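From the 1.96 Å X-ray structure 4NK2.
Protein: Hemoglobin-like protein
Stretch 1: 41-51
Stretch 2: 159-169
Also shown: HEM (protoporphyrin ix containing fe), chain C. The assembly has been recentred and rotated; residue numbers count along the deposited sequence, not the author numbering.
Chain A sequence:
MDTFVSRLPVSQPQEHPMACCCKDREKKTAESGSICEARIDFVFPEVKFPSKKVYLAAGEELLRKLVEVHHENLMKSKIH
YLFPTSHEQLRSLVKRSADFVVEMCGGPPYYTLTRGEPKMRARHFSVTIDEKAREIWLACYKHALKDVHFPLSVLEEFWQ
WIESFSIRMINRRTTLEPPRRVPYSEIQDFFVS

Stretch 1 (41-51) DFVFPEVKFPS
Stretch 2, residues 159-169: WQWIESFSIRM

An extended segment, residues 41-51, with a strand at 47-48, lies along a helix already under way at Trp159, which gives way to a 3-10 segment over 166-169. The two stretches run in opposite directions: CA of Phe44 is 6.0 Å from CA of Arg168, CA of Val47 5.6 Å from CA of Ser164, and CA of Phe49 5.4 Å from CA of Trp161. Stretch 1 keeps extended phi/psi from Phe42 to Ser51 (Val47 -116/121, Phe49 -72/152), while the helix stays in the helical region (Trp161 -64/-57, Ser164 -86/-44). Together they bury 747 Å².

Polar contacts take up several backbone groups of the extended segment, which a helix alongside cannot pair as a neighbouring strand would. Ser164 (chi1 t) points toward the strand, and its OG donates to Glu46 O at 2.7 Å; a short hydroxyl side chain suits this site, where the backbones are near enough for it to reach a carbonyl. Arg168 (m, t, t for chi1 to chi3) reaches further, and its NH2 donates almost linearly to Pro45 O at 3.0 Å. Water 1 joins the same group, its O donating to Pro45 O (2.8 Å) and Ser164 O (2.9 Å) and accepting from Arg168 NE (2.9 Å). Water 2 links the stretches farther along: its O accepts from Lys48 N at 2.9 Å and donates to Gln160 O at 2.8 Å. Glu46 and Lys48 are exposed, their charged ends free of this interface.

Apolar packing fills the intervals. Val47 (chi1 t) points toward the helix, with CG1 3.7 Å from Trp161 CD1 and 3.9 Å from Phe165 CB; its compact, branched side chain packs against both. Ile167 (m, t) presents CD1 to Pro45 CG at 3.3 Å and CG2 to the edge of the Phe42 ring, 3.9 Å from Phe42 CE1. Phe42 takes chi1 p.

Aromatic rings close both ends. Phe44 (chi1 m, chi2 -17°) lays one face against the aliphatic part of Arg168, whose CA sits 4.1 Å from the ring centroid, 9° off the normal. Thus the arginine uses both its hydrocarbon and its polar end. Trp161 (chi1 t, chi2 49°) receives Pro50 CD over one face, 3.7 Å from the centroid of its five-membered ring; the proline ring, C-gamma exo, offers C-H groups to the indole face. Phe49 (chi1 -89°) meets that five-membered ring obliquely, centroids 4.2 Å apart and planes at 49°, and turns its edge to the face of Phe165 (chi1 t), centroids 5.2 Å apart. Phe165 also reaches the heme, its CD2 3.4 Å from HEM CBC, so the contact continues into the cofactor's surroundings.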

ATOM      1  N   ASP A  41      -2.453   3.800  -8.799  1.00 40.80           N
ATOM      2  CA  ASP A  41      -1.097   3.906  -8.267  1.00 40.74           C
ATOM      3  C   ASP A  41      -0.113   3.110  -9.134  1.00 44.17           C
ATOM      4  O   ASP A  41       0.775   3.685  -9.777  1.00 39.84           O
ATOM      5  CB  ASP A  41      -1.073   3.396  -6.830  1.00 36.89           C
ATOM      6  CG  ASP A  41       0.281   3.565  -6.173  1.00 39.02           C
ATOM      7  OD1 ASP A  41       1.133   4.284  -6.737  1.00 37.52           O
ATOM      8  OD2 ASP A  41       0.488   2.993  -5.075  1.00 37.45           O
ATOM      9  N   PHE A  42      -0.275   1.790  -9.138  1.00 44.30           N
ATOM     10  CA  PHE A  42       0.510   0.913 -10.016  1.00 47.69           C
ATOM     11  C   PHE A  42      -0.307  -0.320 -10.383  1.00 45.39           C
ATOM     12  O   PHE A  42      -1.107  -0.808  -9.574  1.00 44.64           O
ATOM     13  CB  PHE A  42       1.834   0.500  -9.355  1.00 42.19           C
ATOM     14  CG  PHE A  42       1.667  -0.378  -8.139  1.00 41.88           C
ATOM     15  CD1 PHE A  42       2.017  -1.721  -8.187  1.00 42.94           C
ATOM     16  CD2 PHE A  42       1.162   0.137  -6.950  1.00 44.31           C
ATOM     17  CE1 PHE A  42       1.871  -2.541  -7.073  1.00 39.80           C
ATOM     18  CE2 PHE A  42       1.014  -0.671  -5.826  1.00 41.18           C
ATOM     19  CZ  PHE A  42       1.367  -2.015  -5.885  1.00 45.10           C
ATOM     20  N   VAL A  43      -0.101  -0.818 -11.602  1.00 43.83           N
ATOM     21  CA  VAL A  43      -0.799  -2.004 -12.098  1.00 48.69           C
ATOM     22  C   VAL A  43      -0.127  -3.298 -11.615  1.00 46.92           C
ATOM     23  O   VAL A  43       1.101  -3.369 -11.532  1.00 46.40           O
ATOM     24  CB  VAL A  43      -0.815  -2.021 -13.645  1.00 44.97           C
ATOM     25  CG1 VAL A  43      -1.657  -3.180 -14.168  1.00 48.37           C
ATOM     26  CG2 VAL A  43      -1.354  -0.710 -14.182  1.00 46.32           C
ATOM     27  N   PHE A  44      -0.924  -4.312 -11.286  1.00 43.10           N
ATOM     28  CA  PHE A  44      -0.382  -5.654 -11.111  1.00 39.57           C
ATOM     29  C   PHE A  44      -0.224  -6.258 -12.502  1.00 38.25           C
ATOM     30  O   PHE A  44      -1.215  -6.656 -13.120  1.00 39.97           O
ATOM     31  CB  PHE A  44      -1.327  -6.524 -10.273  1.00 38.94           C
ATOM     32  CG  PHE A  44      -1.497  -6.052  -8.847  1.00 36.25           C
ATOM     33  CD1 PHE A  44      -0.591  -5.165  -8.281  1.00 35.16           C
ATOM     34  CD2 PHE A  44      -2.552  -6.512  -8.072  1.00 44.08           C
ATOM     35  CE1 PHE A  44      -0.747  -4.734  -6.957  1.00 40.02           C
ATOM     36  CE2 PHE A  44      -2.717  -6.082  -6.761  1.00 38.85           C
ATOM     37  CZ  PHE A  44      -1.806  -5.196  -6.207  1.00 36.81           C
ATOM     38  N   PRO A  45       1.017  -6.339 -13.006  1.00 39.19           N
ATOM     39  CA  PRO A  45       1.168  -6.856 -14.374  1.00 34.19           C
ATOM     40  C   PRO A  45       0.740  -8.322 -14.497  1.00 37.02           C
ATOM     41  O   PRO A  45       0.604  -9.023 -13.489  1.00 36.13           O
ATOM     42  CB  PRO A  45       2.670  -6.709 -14.644  1.00 37.47           C
ATOM     43  CG  PRO A  45       3.307  -6.645 -13.300  1.00 43.16           C
ATOM     44  CD  PRO A  45       2.311  -5.951 -12.413  1.00 38.00           C
ATOM     45  N   GLU A  46       0.535  -8.787 -15.715  1.00 39.46           N
ATOM     46  CA  GLU A  46       0.181 -10.176 -15.957  1.00 39.91           C
ATOM     47  C   GLU A  46       1.139 -11.135 -15.270  1.00 34.53           C
ATOM     48  O   GLU A  46       2.330 -10.909 -15.263  1.00 31.92           O
ATOM     49  CB  GLU A  46       0.182 -10.450 -17.455  1.00 41.71           C
ATOM     50  CG  GLU A  46      -0.338 -11.795 -17.831  1.00 44.92           C
ATOM     51  CD  GLU A  46      -0.053 -12.152 -19.263  1.00 58.59           C
ATOM     52  OE1 GLU A  46       0.732 -11.454 -19.912  1.00 61.45           O
ATOM     53  OE2 GLU A  46      -0.612 -13.138 -19.746  1.00 56.67           O
ATOM     54  N   VAL A  47       0.605 -12.211 -14.708  1.00 35.81           N
ATOM     55  CA  VAL A  47       1.422 -13.263 -14.089  1.00 33.36           C
ATOM     56  C   VAL A  47       1.269 -14.603 -14.826  1.00 44.30           C
ATOM     57  O   VAL A  47       0.160 -15.154 -14.924  1.00 38.64           O
ATOM     58  CB  VAL A  47       1.067 -13.495 -12.622  1.00 36.47           C
ATOM     59  CG1 VAL A  47       1.895 -14.649 -12.061  1.00 34.89           C
ATOM     60  CG2 VAL A  47       1.308 -12.238 -11.806  1.00 30.01           C
ATOM     61  N   LYS A  48       2.373 -15.142 -15.324  1.00 35.83           N
ATOM     62  CA  LYS A  48       2.357 -16.448 -15.946  1.00 39.37           C
ATOM     63  C   LYS A  48       2.858 -17.494 -14.973  1.00 32.18           C
ATOM     64  O   LYS A  48       4.018 -17.513 -14.652  1.00 33.45           O
ATOM     65  CB  LYS A  48       3.243 -16.455 -17.176  1.00 36.73           C
ATOM     66  CG  LYS A  48       3.050 -15.294 -18.080  1.00 47.79           C
ATOM     67  CD  LYS A  48       2.407 -15.729 -19.358  1.00 56.72           C
ATOM     68  CE  LYS A  48       3.165 -15.243 -20.555  1.00 60.77           C
ATOM     69  NZ  LYS A  48       2.413 -15.559 -21.787  1.00 72.33           N
ATOM     70  N   PHE A  49       1.972 -18.359 -14.512  1.00 29.17           N
ATOM     71  CA  PHE A  49       2.349 -19.439 -13.600  1.00 34.10           C
ATOM     72  C   PHE A  49       3.133 -20.479 -14.401  1.00 36.04           C
ATOM     73  O   PHE A  49       2.935 -20.593 -15.610  1.00 36.17           O
ATOM     74  CB  PHE A  49       1.116 -20.064 -12.945  1.00 35.85           C
ATOM     75  CG  PHE A  49       0.699 -19.386 -11.650  1.00 40.16           C
ATOM     76  CD1 PHE A  49       0.289 -18.059 -11.641  1.00 37.29           C
ATOM     77  CD2 PHE A  49       0.715 -20.085 -10.448  1.00 38.03           C
ATOM     78  CE1 PHE A  49      -0.100 -17.433 -10.441  1.00 41.20           C
ATOM     79  CE2 PHE A  49       0.329 -19.478  -9.252  1.00 41.69           C
ATOM     80  CZ  PHE A  49      -0.076 -18.148  -9.249  1.00 38.36           C
ATOM     81  N   PRO A  50       4.036 -21.222 -13.733  1.00 32.55           N
ATOM     82  CA  PRO A  50       4.918 -22.175 -14.428  1.00 35.63           C
ATOM     83  C   PRO A  50       4.109 -23.305 -15.039  1.00 41.22           C
ATOM     84  O   PRO A  50       3.098 -23.673 -14.449  1.00 36.05           O
ATOM     85  CB  PRO A  50       5.777 -22.755 -13.300  1.00 33.84           C
ATOM     86  CG  PRO A  50       5.624 -21.784 -12.140  1.00 33.30           C
ATOM     87  CD  PRO A  50       4.239 -21.233 -12.275  1.00 29.26           C
ATOM     88  N   SER A  51       4.536 -23.859 -16.177  1.00 34.86           N
ATOM     89  CA  SER A  51       3.887 -25.063 -16.677  1.00 33.18           C
ATOM     90  C   SER A  51       4.416 -26.249 -15.892  1.00 36.24           C
ATOM     91  O   SER A  51       5.439 -26.134 -15.201  1.00 32.57           O
ATOM     92  CB  SER A  51       4.176 -25.265 -18.166  1.00 40.77           C
ATOM     93  OG  SER A  51       5.555 -25.463 -18.376  1.00 37.67           O
ATOM     94  N   TRP A 159      11.508 -17.902 -12.952  1.00 29.29           N
ATOM     95  CA  TRP A 159      11.832 -16.521 -12.606  1.00 28.53           C
ATOM     96  C   TRP A 159      10.710 -15.556 -12.983  1.00 30.86           C
ATOM     97  O   TRP A 159      10.327 -14.694 -12.186  1.00 30.97           O
ATOM     98  CB  TRP A 159      13.136 -16.053 -13.274  1.00 28.75           C
ATOM     99  CG  TRP A 159      13.409 -14.614 -12.926  1.00 28.73           C
ATOM    100  CD1 TRP A 159      13.165 -13.501 -13.698  1.00 28.22           C
ATOM    101  CD2 TRP A 159      13.921 -14.132 -11.679  1.00 30.28           C
ATOM    102  NE1 TRP A 159      13.520 -12.360 -13.004  1.00 30.04           N
ATOM    103  CE2 TRP A 159      13.976 -12.720 -11.761  1.00 29.98           C
ATOM    104  CE3 TRP A 159      14.338 -14.760 -10.499  1.00 29.72           C
ATOM    105  CZ2 TRP A 159      14.442 -11.930 -10.710  1.00 25.87           C
ATOM    106  CZ3 TRP A 159      14.802 -13.974  -9.458  1.00 30.51           C
ATOM    107  CH2 TRP A 159      14.859 -12.573  -9.576  1.00 28.74           C
ATOM    108  N   GLN A 160      10.199 -15.662 -14.193  1.00 26.55           N
ATOM    109  CA  GLN A 160       9.195 -14.719 -14.631  1.00 31.31           C
ATOM    110  C   GLN A 160       7.921 -14.868 -13.812  0.87 32.54           C
ATOM    111  O   GLN A 160       7.196 -13.923 -13.613  1.00 31.90           O
ATOM    112  CB  GLN A 160       8.935 -14.842 -16.127  1.00 33.60           C
ATOM    113  CG  GLN A 160       8.021 -15.959 -16.504  0.74 35.65           C
ATOM    114  OE1 GLN A 160       8.767 -15.659 -18.767  1.00 43.57           O
ATOM    115  NE2 GLN A 160       7.020 -17.029 -18.419  1.00 40.36           N
ATOM    116  N   TRP A 161       7.682 -16.065 -13.306  1.00 28.42           N
ATOM    117  CA  TRP A 161       6.557 -16.266 -12.389  1.00 31.16           C
ATOM    118  C   TRP A 161       6.740 -15.482 -11.092  1.00 32.88           C
ATOM    119  O   TRP A 161       5.889 -14.666 -10.728  1.00 30.84           O
ATOM    120  CB  TRP A 161       6.346 -17.750 -12.078  1.00 30.22           C
ATOM    121  CG  TRP A 161       5.305 -17.978 -11.000  1.00 30.73           C
ATOM    122  CD1 TRP A 161       4.052 -17.424 -10.934  1.00 32.75           C
ATOM    123  CD2 TRP A 161       5.430 -18.823  -9.844  1.00 29.32           C
ATOM    124  NE1 TRP A 161       3.394 -17.876  -9.802  1.00 28.54           N
ATOM    125  CE2 TRP A 161       4.221 -18.730  -9.120  1.00 30.45           C
ATOM    126  CE3 TRP A 161       6.450 -19.648  -9.356  1.00 27.89           C
ATOM    127  CZ2 TRP A 161       4.005 -19.434  -7.930  1.00 32.91           C
ATOM    128  CZ3 TRP A 161       6.239 -20.343  -8.181  1.00 29.99           C
ATOM    129  CH2 TRP A 161       5.017 -20.234  -7.479  1.00 33.38           C
ATOM    130  N   ILE A 162       7.837 -15.707 -10.380  1.00 29.03           N
ATOM    131  CA  ILE A 162       7.981 -15.003  -9.095  1.00 29.91           C
ATOM    132  C   ILE A 162       8.242 -13.500  -9.254  1.00 30.97           C
ATOM    133  O   ILE A 162       7.822 -12.708  -8.406  1.00 29.70           O
ATOM    134  CB  ILE A 162       9.064 -15.632  -8.177  1.00 30.32           C
ATOM    135  CG1 ILE A 162      10.434 -15.645  -8.871  1.00 27.77           C
ATOM    136  CG2 ILE A 162       8.661 -17.034  -7.774  1.00 27.54           C
ATOM    137  CD1 ILE A 162      11.588 -16.036  -7.944  1.00 27.23           C
ATOM    138  N   GLU A 163       8.966 -13.106 -10.301  1.00 28.40           N
ATOM    139  CA  GLU A 163       9.241 -11.680 -10.528  1.00 30.68           C
ATOM    140  C   GLU A 163       7.953 -10.899 -10.685  1.00 32.16           C
ATOM    141  O   GLU A 163       7.838  -9.774 -10.198  1.00 32.39           O
ATOM    142  CB  GLU A 163      10.104 -11.459 -11.783  1.00 32.07           C
ATOM    143  CG  GLU A 163      10.542  -9.999 -11.976  1.00 31.30           C
ATOM    144  CD  GLU A 163       9.480  -9.113 -12.642  1.00 33.99           C
ATOM    145  OE1 GLU A 163       8.533  -9.644 -13.287  1.00 29.62           O
ATOM    146  OE2 GLU A 163       9.615  -7.864 -12.547  1.00 33.45           O
ATOM    147  N   SER A 164       6.977 -11.479 -11.379  1.00 26.66           N
ATOM    148  CA  SER A 164       5.715 -10.769 -11.560  1.00 32.32           C
ATOM    149  C   SER A 164       4.750 -10.996 -10.404  1.00 33.24           C
ATOM    150  O   SER A 164       4.114 -10.053  -9.943  1.00 33.82           O
ATOM    151  CB  SER A 164       5.047 -11.135 -12.886  1.00 34.46           C
ATOM    152  OG  SER A 164       3.801 -10.463 -12.983  1.00 36.76           O
ATOM    153  N   PHE A 165       4.634 -12.242  -9.945  1.00 29.76           N
ATOM    154  CA  PHE A 165       3.668 -12.568  -8.897  1.00 31.83           C
ATOM    155  C   PHE A 165       4.003 -11.797  -7.627  1.00 29.87           C
ATOM    156  O   PHE A 165       3.108 -11.374  -6.887  1.00 30.06           O
ATOM    157  CB  PHE A 165       3.685 -14.071  -8.606  1.00 29.34           C
ATOM    158  CG  PHE A 165       2.507 -14.555  -7.791  1.00 38.09           C
ATOM    159  CD1 PHE A 165       1.271 -13.927  -7.879  1.00 34.83           C
ATOM    160  CD2 PHE A 165       2.634 -15.652  -6.950  1.00 38.23           C
ATOM    161  CE1 PHE A 165       0.182 -14.388  -7.137  1.00 36.49           C
ATOM    162  CE2 PHE A 165       1.548 -16.112  -6.199  1.00 40.64           C
ATOM    163  CZ  PHE A 165       0.328 -15.476  -6.293  1.00 32.75           C
ATOM    164  N   SER A 166       5.297 -11.612  -7.372  1.00 30.09           N
ATOM    165  CA  SER A 166       5.742 -10.918  -6.164  1.00 30.13           C
ATOM    166  C   SER A 166       5.243  -9.475  -6.119  1.00 33.19           C
ATOM    167  O   SER A 166       5.094  -8.891  -5.041  1.00 29.91           O
ATOM    168  CB  SER A 166       7.271 -10.964  -6.031  1.00 31.59           C
ATOM    169  OG  SER A 166       7.937 -10.392  -7.157  1.00 27.07           O
ATOM    170  N   ILE A 167       4.974  -8.882  -7.275  1.00 30.04           N
ATOM    171  CA  ILE A 167       4.488  -7.497  -7.254  1.00 33.00           C
ATOM    172  C   ILE A 167       3.168  -7.369  -6.474  1.00 31.16           C
ATOM    173  O   ILE A 167       2.926  -6.355  -5.812  1.00 31.97           O
ATOM    174  CB  ILE A 167       4.307  -6.943  -8.669  1.00 29.92           C
ATOM    175  CG1 ILE A 167       5.668  -6.886  -9.382  1.00 31.02           C
ATOM    176  CG2 ILE A 167       3.705  -5.563  -8.611  1.00 31.17           C
ATOM    177  CD1 ILE A 167       5.566  -6.478 -10.848  1.00 32.10           C
ATOM    178  N   ARG A 168       2.316  -8.388  -6.566  1.00 29.99           N
ATOM    179  CA  ARG A 168       1.008  -8.360  -5.914  1.00 30.95           C
ATOM    180  C   ARG A 168       1.070  -8.593  -4.420  1.00 29.62           C
ATOM    181  O   ARG A 168       0.049  -8.495  -3.734  1.00 29.38           O
ATOM    182  CB  ARG A 168       0.100  -9.418  -6.531  1.00 32.16           C
ATOM    183  CG  ARG A 168       0.191  -9.444  -8.028  1.00 31.62           C
ATOM    184  CD  ARG A 168      -0.937 -10.235  -8.643  1.00 36.15           C
ATOM    185  NE  ARG A 168      -0.966  -9.998 -10.082  1.00 36.12           N
ATOM    186  CZ  ARG A 168      -2.043 -10.143 -10.842  1.00 37.37           C
ATOM    187  NH1 ARG A 168      -3.190 -10.528 -10.299  1.00 36.33           N
ATOM    188  NH2 ARG A 168      -1.966  -9.892 -12.140  1.00 37.91           N
ATOM    189  N   MET A 169       2.248  -8.916  -3.898  1.00 28.34           N
ATOM    190  CA  MET A 169       2.364  -9.057  -2.441  1.00 29.21           C
ATOM    191  C   MET A 169       2.640  -7.708  -1.770  1.00 28.50           C
ATOM    192  O   MET A 169       2.490  -7.570  -0.550  1.00 30.82           O
ATOM    193  CB  MET A 169       3.471 -10.041  -2.092  1.00 28.46           C
ATOM    194  CG  MET A 169       3.338 -11.385  -2.819  1.00 27.13           C
ATOM    195  SD  MET A 169       1.687 -12.076  -2.576  1.00 31.89           S
ATOM    196  CE  MET A 169       1.577 -12.814  -4.200  1.00 35.35           C
TER
HETATM  197  CHA HEM C 700       4.289 -16.565   3.870  1.00 33.61           C
HETATM  198  CHB HEM C 700       7.344 -12.876   3.197  1.00 31.63           C
HETATM  199  CHC HEM C 700       6.356 -12.973  -1.579  1.00 29.15           C
HETATM  200  CHD HEM C 700       4.899 -17.570  -0.859  1.00 31.96           C
HETATM  201  C1A HEM C 700       5.123 -15.509   4.143  1.00 35.75           C
HETATM  202  C2A HEM C 700       5.441 -14.954   5.457  1.00 31.36           C
HETATM  203  C3A HEM C 700       6.293 -13.929   5.246  1.00 34.76           C
HETATM  204  C4A HEM C 700       6.531 -13.804   3.814  1.00 33.80           C
HETATM  205  CMA HEM C 700       6.953 -13.013   6.301  1.00 33.45           C
HETATM  206  CAA HEM C 700       4.881 -15.462   6.818  1.00 36.72           C
HETATM  207  CBA HEM C 700       3.667 -14.578   7.172  1.00 39.48           C
HETATM  208  CGA HEM C 700       2.928 -14.928   8.461  1.00 43.92           C
HETATM  209  O1A HEM C 700       2.603 -13.992   9.246  1.00 45.26           O
HETATM  210  O2A HEM C 700       2.635 -16.124   8.732  1.00 46.75           O
HETATM  211  C1B HEM C 700       7.288 -12.492   1.866  1.00 33.86           C
HETATM  212  C2B HEM C 700       7.845 -11.285   1.276  1.00 31.07           C
HETATM  213  C3B HEM C 700       7.573 -11.308  -0.042  1.00 32.51           C
HETATM  214  C4B HEM C 700       6.837 -12.530  -0.349  1.00 31.77           C
HETATM  215  CMB HEM C 700       8.629 -10.176   2.008  1.00 28.24           C
HETATM  216  CAB HEM C 700       7.988 -10.208  -1.037  1.00 29.08           C
HETATM  217  CBB HEM C 700       7.419 -10.164  -2.248  1.00 32.62           C
HETATM  218  C1C HEM C 700       5.915 -14.260  -1.830  1.00 27.99           C
HETATM  219  C2C HEM C 700       5.639 -14.873  -3.122  1.00 30.36           C
HETATM  220  C3C HEM C 700       5.228 -16.139  -2.909  1.00 32.92           C
HETATM  221  C4C HEM C 700       5.241 -16.384  -1.479  1.00 31.62           C
HETATM  222  CMC HEM C 700       5.770 -14.171  -4.492  1.00 27.09           C
HETATM  223  CAC HEM C 700       4.831 -17.205  -3.957  1.00 35.17           C
HETATM  224  CBC HEM C 700       5.209 -17.103  -5.239  1.00 38.77           C
HETATM  225  C1D HEM C 700       4.473 -17.709   0.442  1.00 30.51           C
HETATM  226  C2D HEM C 700       3.654 -18.787   0.975  1.00 29.49           C
HETATM  227  C3D HEM C 700       3.485 -18.465   2.452  1.00 33.40           C
HETATM  228  C4D HEM C 700       4.198 -17.227   2.668  1.00 33.42           C
HETATM  229  CMD HEM C 700       3.081 -20.025   0.242  1.00 29.08           C
HETATM  230  CAD HEM C 700       2.677 -19.282   3.486  1.00 33.14           C
HETATM  231  CBD HEM C 700       1.212 -18.862   3.336  1.00 31.59           C
HETATM  232  CGD HEM C 700       0.409 -19.651   4.345  1.00 36.24           C
HETATM  233  O1D HEM C 700       0.524 -19.355   5.558  1.00 37.48           O
HETATM  234  O2D HEM C 700      -0.333 -20.583   3.933  1.00 33.73           O
HETATM  235  NA  HEM C 700       5.804 -14.790   3.180  1.00 31.18           N
HETATM  236  NB  HEM C 700       6.693 -13.212   0.841  1.00 27.97           N
HETATM  237  NC  HEM C 700       5.662 -15.226  -0.865  1.00 31.53           N
HETATM  238  ND  HEM C 700       4.766 -16.822   1.465  1.00 31.06           N
HETATM  239 FE   HEM C 700       5.654 -14.963   1.132  1.00 30.91          FE
HETATM  240  O   HOH W   1       1.602  -8.987 -10.826  1.00 34.91           O
HETATM  241  O   HOH W   2       4.876 -13.760 -15.126  1.00 36.45           O